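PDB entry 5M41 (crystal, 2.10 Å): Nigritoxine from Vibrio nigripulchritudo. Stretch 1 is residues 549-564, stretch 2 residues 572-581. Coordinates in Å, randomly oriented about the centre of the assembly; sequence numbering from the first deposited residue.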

ATOM      1  N   GLU A 549      -7.444   3.391 -24.606  1.00 49.46           N
ATOM      2  CA  GLU A 549      -7.788   2.128 -25.319  1.00 48.10           C
ATOM      3  C   GLU A 549      -7.656   0.926 -24.378  1.00 46.72           C
ATOM      4  O   GLU A 549      -8.482   0.002 -24.400  1.00 44.11           O
ATOM      5  CB  GLU A 549      -6.911   1.873 -26.556  1.00 48.00           C
ATOM      6  CG  GLU A 549      -7.402   0.666 -27.359  1.00 50.84           C
ATOM      7  CD  GLU A 549      -6.715   0.486 -28.709  1.00 53.78           C
ATOM      8  OE1 GLU A 549      -6.522   1.497 -29.421  1.00 54.77           O
ATOM      9  OE2 GLU A 549      -6.363  -0.676 -29.057  1.00 52.99           O
ATOM     10  N   PHE A 550      -6.607   0.946 -23.560  1.00 44.51           N
ATOM     11  CA  PHE A 550      -6.370  -0.145 -22.602  1.00 44.32           C
ATOM     12  C   PHE A 550      -7.552  -0.243 -21.633  1.00 44.29           C
ATOM     13  O   PHE A 550      -8.084  -1.321 -21.407  1.00 41.56           O
ATOM     14  CB  PHE A 550      -5.037   0.057 -21.852  1.00 43.41           C
ATOM     15  CG  PHE A 550      -4.728  -1.024 -20.837  1.00 42.09           C
ATOM     16  CD1 PHE A 550      -4.168  -2.230 -21.230  1.00 41.88           C
ATOM     17  CD2 PHE A 550      -4.990  -0.817 -19.481  1.00 42.05           C
ATOM     18  CE1 PHE A 550      -3.858  -3.212 -20.296  1.00 40.39           C
ATOM     19  CE2 PHE A 550      -4.686  -1.796 -18.544  1.00 43.31           C
ATOM     20  CZ  PHE A 550      -4.122  -2.998 -18.958  1.00 40.60           C
ATOM     21  N   ASP A 551      -7.973   0.894 -21.084  1.00 46.80           N
ATOM     22  CA  ASP A 551      -9.102   0.918 -20.165  1.00 48.01           C
ATOM     23  C   ASP A 551     -10.400   0.485 -20.896  1.00 47.43           C
ATOM     24  O   ASP A 551     -11.190  -0.317 -20.375  1.00 45.47           O
ATOM     25  CB  ASP A 551      -9.217   2.313 -19.538  1.00 50.41           C
ATOM     26  CG  ASP A 551     -10.401   2.448 -18.603  1.00 52.85           C
ATOM     27  OD1 ASP A 551     -10.477   1.729 -17.590  1.00 56.68           O
ATOM     28  OD2 ASP A 551     -11.269   3.296 -18.871  1.00 58.36           O
ATOM     29  N   PHE A 552     -10.608   0.987 -22.115  1.00 45.83           N
ATOM     30  CA  PHE A 552     -11.765   0.542 -22.887  1.00 45.34           C
ATOM     31  C   PHE A 552     -11.753  -0.970 -23.081  1.00 43.95           C
ATOM     32  O   PHE A 552     -12.778  -1.641 -22.914  1.00 43.90           O
ATOM     33  CB  PHE A 552     -11.849   1.229 -24.246  1.00 45.38           C
ATOM     34  CG  PHE A 552     -12.830   0.577 -25.183  1.00 45.81           C
ATOM     35  CD1 PHE A 552     -14.185   0.855 -25.087  1.00 47.31           C
ATOM     36  CD2 PHE A 552     -12.400  -0.318 -26.152  1.00 44.79           C
ATOM     37  CE1 PHE A 552     -15.098   0.255 -25.938  1.00 46.54           C
ATOM     38  CE2 PHE A 552     -13.302  -0.933 -27.012  1.00 46.16           C
ATOM     39  CZ  PHE A 552     -14.657  -0.641 -26.905  1.00 47.86           C
ATOM     40  N   ARG A 553     -10.584  -1.497 -23.428  1.00 41.90           N
ATOM     41  CA  ARG A 553     -10.452  -2.923 -23.716  1.00 43.66           C
ATOM     42  C   ARG A 553     -10.718  -3.786 -22.496  1.00 43.76           C
ATOM     43  O   ARG A 553     -11.234  -4.885 -22.635  1.00 43.77           O
ATOM     44  CB  ARG A 553      -9.090  -3.237 -24.317  1.00 42.33           C
ATOM     45  CG  ARG A 553      -8.978  -2.890 -25.796  1.00 44.62           C
ATOM     46  CD  ARG A 553      -7.591  -3.249 -26.288  1.00 42.37           C
ATOM     47  NE  ARG A 553      -7.404  -3.063 -27.721  1.00 42.21           N
ATOM     48  CZ  ARG A 553      -7.793  -3.918 -28.667  1.00 43.59           C
ATOM     49  NH1 ARG A 553      -8.449  -5.045 -28.366  1.00 43.20           N
ATOM     50  NH2 ARG A 553      -7.535  -3.631 -29.939  1.00 43.18           N
ATOM     51  N   LEU A 554     -10.356  -3.289 -21.312  1.00 45.07           N
ATOM     52  CA  LEU A 554     -10.686  -3.954 -20.049  1.00 46.23           C
ATOM     53  C   LEU A 554     -12.188  -3.857 -19.753  1.00 48.00           C
ATOM     54  O   LEU A 554     -12.824  -4.849 -19.415  1.00 47.46           O
ATOM     55  CB  LEU A 554      -9.901  -3.352 -18.867  1.00 46.53           C
ATOM     56  CG  LEU A 554      -8.423  -3.733 -18.617  1.00 46.59           C
ATOM     57  CD1 LEU A 554      -7.919  -2.998 -17.376  1.00 45.90           C
ATOM     58  CD2 LEU A 554      -8.240  -5.236 -18.450  1.00 46.63           C
ATOM     59  N   GLN A 555     -12.736  -2.651 -19.864  1.00 48.70           N
ATOM     60  CA  GLN A 555     -14.156  -2.409 -19.590  1.00 48.97           C
ATOM     61  C   GLN A 555     -15.040  -3.263 -20.509  1.00 49.12           C
ATOM     62  O   GLN A 555     -16.047  -3.803 -20.073  1.00 48.96           O
ATOM     63  CB  GLN A 555     -14.456  -0.922 -19.780  1.00 50.88           C
ATOM     64  CG  GLN A 555     -15.757  -0.426 -19.163  1.00 52.89           C
ATOM     65  CD  GLN A 555     -15.987   1.041 -19.454  1.00 53.89           C
ATOM     66  OE1 GLN A 555     -16.737   1.386 -20.363  1.00 55.54           O
ATOM     67  NE2 GLN A 555     -15.304   1.908 -18.719  1.00 52.27           N
ATOM     68  N   HIS A 556     -14.631  -3.422 -21.763  1.00 48.97           N
ATOM     69  CA  HIS A 556     -15.353  -4.268 -22.728  1.00 48.95           C
ATOM     70  C   HIS A 556     -14.608  -5.514 -23.126  1.00 47.07           C
ATOM     71  O   HIS A 556     -14.657  -5.972 -24.297  1.00 46.92           O
ATOM     72  CB  HIS A 556     -15.769  -3.421 -23.915  1.00 51.70           C
ATOM     73  CG  HIS A 556     -16.770  -2.374 -23.540  1.00 54.49           C
ATOM     74  ND1 HIS A 556     -18.083  -2.631 -23.498  1.00 59.08           N
ATOM     75  CD2 HIS A 556     -16.604  -1.072 -23.079  1.00 54.17           C
ATOM     76  CE1 HIS A 556     -18.742  -1.523 -23.070  1.00 59.67           C
ATOM     77  NE2 HIS A 556     -17.834  -0.575 -22.820  1.00 58.62           N
ATOM     78  N   LYS A 557     -13.955  -6.111 -22.126  1.00 45.64           N
ATOM     79  CA  LYS A 557     -13.027  -7.240 -22.357  1.00 47.19           C
ATOM     80  C   LYS A 557     -13.662  -8.485 -22.959  1.00 47.43           C
ATOM     81  O   LYS A 557     -12.969  -9.269 -23.588  1.00 46.11           O
ATOM     82  CB  LYS A 557     -12.272  -7.616 -21.069  1.00 47.05           C
ATOM     83  CG  LYS A 557     -13.170  -8.052 -19.921  1.00 47.10           C
ATOM     84  CD  LYS A 557     -12.294  -8.643 -18.824  1.00 52.23           C
ATOM     85  CE  LYS A 557     -13.129  -9.272 -17.725  1.00 57.30           C
ATOM     86  NZ  LYS A 557     -12.224  -9.908 -16.720  1.00 60.97           N
ATOM     87  N   ASP A 558     -14.974  -8.651 -22.778  1.00 50.61           N
ATOM     88  CA  ASP A 558     -15.700  -9.836 -23.260  1.00 52.59           C
ATOM     89  C   ASP A 558     -16.212  -9.771 -24.702  1.00 51.72           C
ATOM     90  O   ASP A 558     -16.639 -10.786 -25.242  1.00 53.53           O
ATOM     91  CB  ASP A 558     -16.886 -10.137 -22.332  1.00 57.67           C
ATOM     92  CG  ASP A 558     -16.464 -10.326 -20.883  1.00 63.05           C
ATOM     93  OD1 ASP A 558     -15.522 -11.110 -20.633  1.00 63.37           O
ATOM     94  OD2 ASP A 558     -17.076  -9.692 -19.992  1.00 65.71           O
ATOM     95  N   ASP A 559     -16.197  -8.593 -25.323  1.00 53.35           N
ATOM     96  CA  ASP A 559     -16.788  -8.442 -26.665  1.00 49.13           C
ATOM     97  C   ASP A 559     -15.807  -8.776 -27.775  1.00 50.81           C
ATOM     98  O   ASP A 559     -14.608  -8.484 -27.668  1.00 47.10           O
ATOM     99  CB  ASP A 559     -17.319  -7.025 -26.898  1.00 51.52           C
ATOM    100  CG  ASP A 559     -18.272  -6.545 -25.796  1.00 52.83           C
ATOM    101  OD1 ASP A 559     -19.218  -7.274 -25.421  1.00 53.31           O
ATOM    102  OD2 ASP A 559     -18.072  -5.411 -25.312  1.00 54.45           O
ATOM    103  N   PHE A 560     -16.342  -9.349 -28.855  1.00 50.38           N
ATOM    104  CA  PHE A 560     -15.559  -9.762 -30.022  1.00 50.07           C
ATOM    105  C   PHE A 560     -15.882  -8.875 -31.206  1.00 50.39           C
ATOM    106  O   PHE A 560     -16.986  -8.316 -31.301  1.00 50.67           O
ATOM    107  CB  PHE A 560     -15.859 -11.217 -30.394  1.00 48.41           C
ATOM    108  CG  PHE A 560     -15.328 -12.224 -29.415  1.00 46.84           C
ATOM    109  CD1 PHE A 560     -14.181 -12.973 -29.722  1.00 46.05           C
ATOM    110  CD2 PHE A 560     -15.985 -12.465 -28.208  1.00 46.51           C
ATOM    111  CE1 PHE A 560     -13.685 -13.921 -28.837  1.00 44.54           C
ATOM    112  CE2 PHE A 560     -15.505 -13.420 -27.321  1.00 44.18           C
ATOM    113  CZ  PHE A 560     -14.348 -14.138 -27.629  1.00 45.30           C
ATOM    114  N   ASN A 561     -14.899  -8.736 -32.092  1.00 50.46           N
ATOM    115  CA  ASN A 561     -15.046  -8.019 -33.352  1.00 50.36           C
ATOM    116  C   ASN A 561     -14.423  -8.853 -34.435  1.00 52.90           C
ATOM    117  O   ASN A 561     -13.534  -9.668 -34.155  1.00 51.38           O
ATOM    118  CB  ASN A 561     -14.324  -6.677 -33.313  1.00 50.07           C
ATOM    119  CG  ASN A 561     -14.943  -5.723 -32.335  1.00 52.47           C
ATOM    120  OD1 ASN A 561     -14.424  -5.523 -31.219  1.00 54.60           O
ATOM    121  ND2 ASN A 561     -16.074  -5.158 -32.714  1.00 49.14           N
ATOM    122  N   ASN A 562     -14.884  -8.641 -35.666  1.00 50.76           N
ATOM    123  CA  ASN A 562     -14.267  -9.238 -36.831  1.00 54.05           C
ATOM    124  C   ASN A 562     -13.211  -8.251 -37.315  1.00 54.21           C
ATOM    125  O   ASN A 562     -13.533  -7.159 -37.784  1.00 54.37           O
ATOM    126  CB  ASN A 562     -15.326  -9.517 -37.903  1.00 54.51           C
ATOM    127  CG  ASN A 562     -14.769 -10.223 -39.130  1.00 57.14           C
ATOM    128  OD1 ASN A 562     -13.588 -10.605 -39.204  1.00 56.70           O
ATOM    129  ND2 ASN A 562     -15.633 -10.412 -40.107  1.00 57.39           N
ATOM    130  N   ILE A 563     -11.947  -8.616 -37.138  1.00 52.91           N
ATOM    131  CA  ILE A 563     -10.839  -7.791 -37.616  1.00 52.96           C
ATOM    132  C   ILE A 563     -10.353  -8.333 -38.965  1.00 54.35           C
ATOM    133  O   ILE A 563      -9.362  -7.853 -39.524  1.00 56.60           O
ATOM    134  CB  ILE A 563      -9.681  -7.717 -36.584  1.00 53.83           C
ATOM    135  CG1 ILE A 563      -9.169  -9.136 -36.229  1.00 50.45           C
ATOM    136  CG2 ILE A 563     -10.114  -6.912 -35.356  1.00 49.08           C
ATOM    137  CD1 ILE A 563      -7.826  -9.190 -35.519  1.00 50.68           C
ATOM    138  N   GLY A 564     -11.049  -9.341 -39.480  1.00 52.58           N
ATOM    139  CA  GLY A 564     -10.730  -9.899 -40.797  1.00 56.81           C
ATOM    140  C   GLY A 564     -11.659  -9.367 -41.880  1.00 60.06           C
ATOM    141  O   GLY A 564     -11.869  -8.151 -41.996  1.00 60.11           O
TER
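Stretch 2 572-581: GIIAVNNPYS

Stretch 2 lies along stretch 1 in two parts: a strand, 572-576, that pairs with the short strand 560-562, and a loop, 577-581, that folds back against the helix ending at Gln-555. The two strands run antiparallel, with 154° between their N-to-C directions and a closest axial approach of 4.5 Å. Phe-560 stands opposite Val-576 (CA to CA 4.2 Å) and Asn-562 opposite Ile-574 (CA to CA 4.5 Å), both non-hydrogen-bonded pairs; between them Asn-561 and Ala-575 form the hydrogen-bonded pair, with Asn-561 N to Ala-575 O at 3.0 Å and Ala-575 N to Asn-561 O at 2.9 Å. The ladder continues beyond this pair at both ends, through Asn-577 N to Asp-559 O at 2.9 Å and Ile-563 N to Ile-573 O at 2.8 Å.

On the sheet face that carries Phe-560 and Val-576, the aromatic ring lies flat against the valine: Val-576 CB sits 3.8 Å from the centroid of the Phe-560 ring, over its face. Ile-574 extends this apolar patch, its CG2 3.8 Å from Phe-560 CB and its CD1 3.9 Å from Asn-562 CB. Another apolar contact brings Ile-563 CD1 within 4.0 Å of Ala-575 CB, while Ile-563 CG1 packs 3.7 Å from Ile-573 CG2. Just past the strand, at Gly-564, a side chain would have no room: an ideal CB there would clash with Ile-573 N at 2.7 Å. Asn-562 closes this end by bending its amide back to the main chain, so that Asn-562 OD1 accepts from Ile-573 N at 2.9 Å and also from Gly-564 N at 2.8 Å.

At the other end, a type I turn from His-556 to Asp-559 links helix to strand, and Asn-577 plugs the hollow beside it. This residue has the largest covered area in either stretch. Its CA-to-CB bond points toward stretch 1, and its side-chain ND2 donates to His-556 O at 3.0 Å, while its own carbonyl receives Arg-553: NH1 of Arg-553 lies 3.0 Å from Asn-577 O, near the plane of the guanidinium. The arginine is also held from within its helix by a salt bridge, Arg-553 NE to Glu-549 OE2 at 2.9 Å, and a water bridges Arg-553 NH1 (2.9 Å from the water oxygen) to Val-576 O (2.8 Å from it). Val-576 CG2 nestles against the turn, 3.0 Å from Lys-557 O, and the same carbonyl takes a weak hydrogen bond from Asn-578 N at 3.2 Å.

Pro-579 is the bump that fits the helix surface. Its CD lies 3.9 Å from Arg-553 CB, and its CG approaches Leu-554 CD2 at 3.8 Å and Phe-550 CE1 at 3.7 Å. Tyr-580 follows in a type I turn from Asn-578 to Ser-581; its OH lies at the edge of the Phe-550 ring, 3.7 Å from Phe-550 CZ, and Leu-554 CD2 meets the tyrosine ring edge at CE2, 4.4 Å away.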

ATOM      1  N   GLY A 572     -13.258 -14.565 -42.014  1.00 56.51           N
ATOM      2  CA  GLY A 572     -13.589 -13.794 -40.816  1.00 55.42           C
ATOM      3  C   GLY A 572     -12.542 -14.135 -39.748  1.00 55.89           C
ATOM      4  O   GLY A 572     -12.151 -15.305 -39.615  1.00 52.96           O
ATOM      5  N   ILE A 573     -12.060 -13.110 -39.037  1.00 53.68           N
ATOM      6  CA  ILE A 573     -11.060 -13.258 -37.968  1.00 53.08           C
ATOM      7  C   ILE A 573     -11.661 -12.597 -36.725  1.00 51.92           C
ATOM      8  O   ILE A 573     -11.775 -11.362 -36.663  1.00 50.11           O
ATOM      9  CB  ILE A 573      -9.702 -12.602 -38.326  1.00 53.11           C
ATOM     10  CG1 ILE A 573      -9.092 -13.244 -39.584  1.00 55.09           C
ATOM     11  CG2 ILE A 573      -8.726 -12.727 -37.155  1.00 54.25           C
ATOM     12  CD1 ILE A 573      -7.869 -12.526 -40.141  1.00 55.28           C
ATOM     13  N   ILE A 574     -12.079 -13.423 -35.760  1.00 48.33           N
ATOM     14  CA  ILE A 574     -12.934 -12.948 -34.661  1.00 47.21           C
ATOM     15  C   ILE A 574     -12.098 -12.886 -33.373  1.00 47.35           C
ATOM     16  O   ILE A 574     -11.572 -13.920 -32.897  1.00 47.77           O
ATOM     17  CB  ILE A 574     -14.178 -13.856 -34.452  1.00 47.34           C
ATOM     18  CG1 ILE A 574     -14.808 -14.306 -35.796  1.00 49.17           C
ATOM     19  CG2 ILE A 574     -15.202 -13.188 -33.537  1.00 45.23           C
ATOM     20  CD1 ILE A 574     -15.473 -13.196 -36.599  1.00 49.77           C
ATOM     21  N   ALA A 575     -11.957 -11.679 -32.832  1.00 46.69           N
ATOM     22  CA  ALA A 575     -10.988 -11.406 -31.757  1.00 46.05           C
ATOM     23  C   ALA A 575     -11.620 -10.682 -30.584  1.00 46.41           C
ATOM     24  O   ALA A 575     -12.362  -9.702 -30.765  1.00 44.34           O
ATOM     25  CB  ALA A 575      -9.821 -10.583 -32.299  1.00 45.95           C
ATOM     26  N   VAL A 576     -11.296 -11.144 -29.380  1.00 42.83           N
ATOM     27  CA  VAL A 576     -11.847 -10.551 -28.177  1.00 41.96           C
ATOM     28  C   VAL A 576     -11.115  -9.218 -27.862  1.00 41.35           C
ATOM     29  O   VAL A 576      -9.976  -9.021 -28.305  1.00 42.39           O
ATOM     30  CB  VAL A 576     -11.824 -11.568 -26.998  1.00 41.82           C
ATOM     31  CG1 VAL A 576     -10.432 -11.691 -26.388  1.00 38.50           C
ATOM     32  CG2 VAL A 576     -12.827 -11.159 -25.926  1.00 40.65           C
ATOM     33  N   ASN A 577     -11.781  -8.287 -27.165  1.00 39.78           N
ATOM     34  CA  ASN A 577     -11.165  -7.009 -26.818  1.00 39.81           C
ATOM     35  C   ASN A 577     -10.084  -7.096 -25.744  1.00 39.64           C
ATOM     36  O   ASN A 577      -9.151  -6.268 -25.742  1.00 40.25           O
ATOM     37  CB  ASN A 577     -12.200  -6.011 -26.329  1.00 39.45           C
ATOM     38  CG  ASN A 577     -13.085  -5.491 -27.436  1.00 40.54           C
ATOM     39  OD1 ASN A 577     -12.739  -5.559 -28.614  1.00 40.84           O
ATOM     40  ND2 ASN A 577     -14.235  -4.949 -27.052  1.00 39.93           N
ATOM     41  N   ASN A 578     -10.216  -8.069 -24.827  1.00 39.38           N
ATOM     42  CA  ASN A 578      -9.290  -8.201 -23.666  1.00 38.26           C
ATOM     43  C   ASN A 578      -7.853  -7.869 -24.046  1.00 37.69           C
ATOM     44  O   ASN A 578      -7.300  -8.491 -24.964  1.00 38.16           O
ATOM     45  CB  ASN A 578      -9.322  -9.615 -23.100  1.00 38.78           C
ATOM     46  CG  ASN A 578      -8.697  -9.699 -21.705  1.00 41.35           C
ATOM     47  OD1 ASN A 578      -7.563  -9.233 -21.467  1.00 38.69           O
ATOM     48  ND2 ASN A 578      -9.444 -10.274 -20.769  1.00 39.94           N
ATOM     49  N   PRO A 579      -7.231  -6.894 -23.357  1.00 37.55           N
ATOM     50  CA  PRO A 579      -5.913  -6.490 -23.836  1.00 38.46           C
ATOM     51  C   PRO A 579      -4.813  -7.535 -23.588  1.00 38.25           C
ATOM     52  O   PRO A 579      -3.735  -7.398 -24.120  1.00 39.07           O
ATOM     53  CB  PRO A 579      -5.633  -5.188 -23.062  1.00 39.35           C
ATOM     54  CG  PRO A 579      -6.461  -5.287 -21.837  1.00 39.14           C
ATOM     55  CD  PRO A 579      -7.655  -6.131 -22.164  1.00 38.60           C
ATOM     56  N   TYR A 580      -5.113  -8.573 -22.817  1.00 37.82           N
ATOM     57  CA  TYR A 580      -4.171  -9.672 -22.563  1.00 39.20           C
ATOM     58  C   TYR A 580      -4.439 -10.893 -23.441  1.00 38.64           C
ATOM     59  O   TYR A 580      -3.973 -11.992 -23.141  1.00 40.04           O
ATOM     60  CB  TYR A 580      -4.253 -10.088 -21.085  1.00 37.59           C
ATOM     61  CG  TYR A 580      -3.784  -9.009 -20.129  1.00 36.66           C
ATOM     62  CD1 TYR A 580      -2.438  -8.890 -19.777  1.00 37.09           C
ATOM     63  CD2 TYR A 580      -4.688  -8.121 -19.569  1.00 37.61           C
ATOM     64  CE1 TYR A 580      -2.011  -7.898 -18.890  1.00 38.02           C
ATOM     65  CE2 TYR A 580      -4.281  -7.142 -18.676  1.00 37.86           C
ATOM     66  CZ  TYR A 580      -2.948  -7.023 -18.354  1.00 38.67           C
ATOM     67  OH  TYR A 580      -2.590  -6.045 -17.472  1.00 40.35           O
ATOM     68  N   SER A 581      -5.250 -10.721 -24.480  1.00 38.60           N
ATOM     69  CA  SER A 581      -5.567 -11.813 -25.396  1.00 39.24           C
ATOM     70  C   SER A 581      -4.464 -12.036 -26.413  1.00 40.36           C
ATOM     71  O   SER A 581      -4.048 -11.082 -27.097  1.00 41.16           O
ATOM     72  CB  SER A 581      -6.847 -11.502 -26.159  1.00 40.98           C
ATOM     73  OG  SER A 581      -7.048 -12.476 -27.162  1.00 40.58           O
TER
HETATM   74  O   HOH W   1      -9.054  -7.173 -30.256  1.00 35.65           O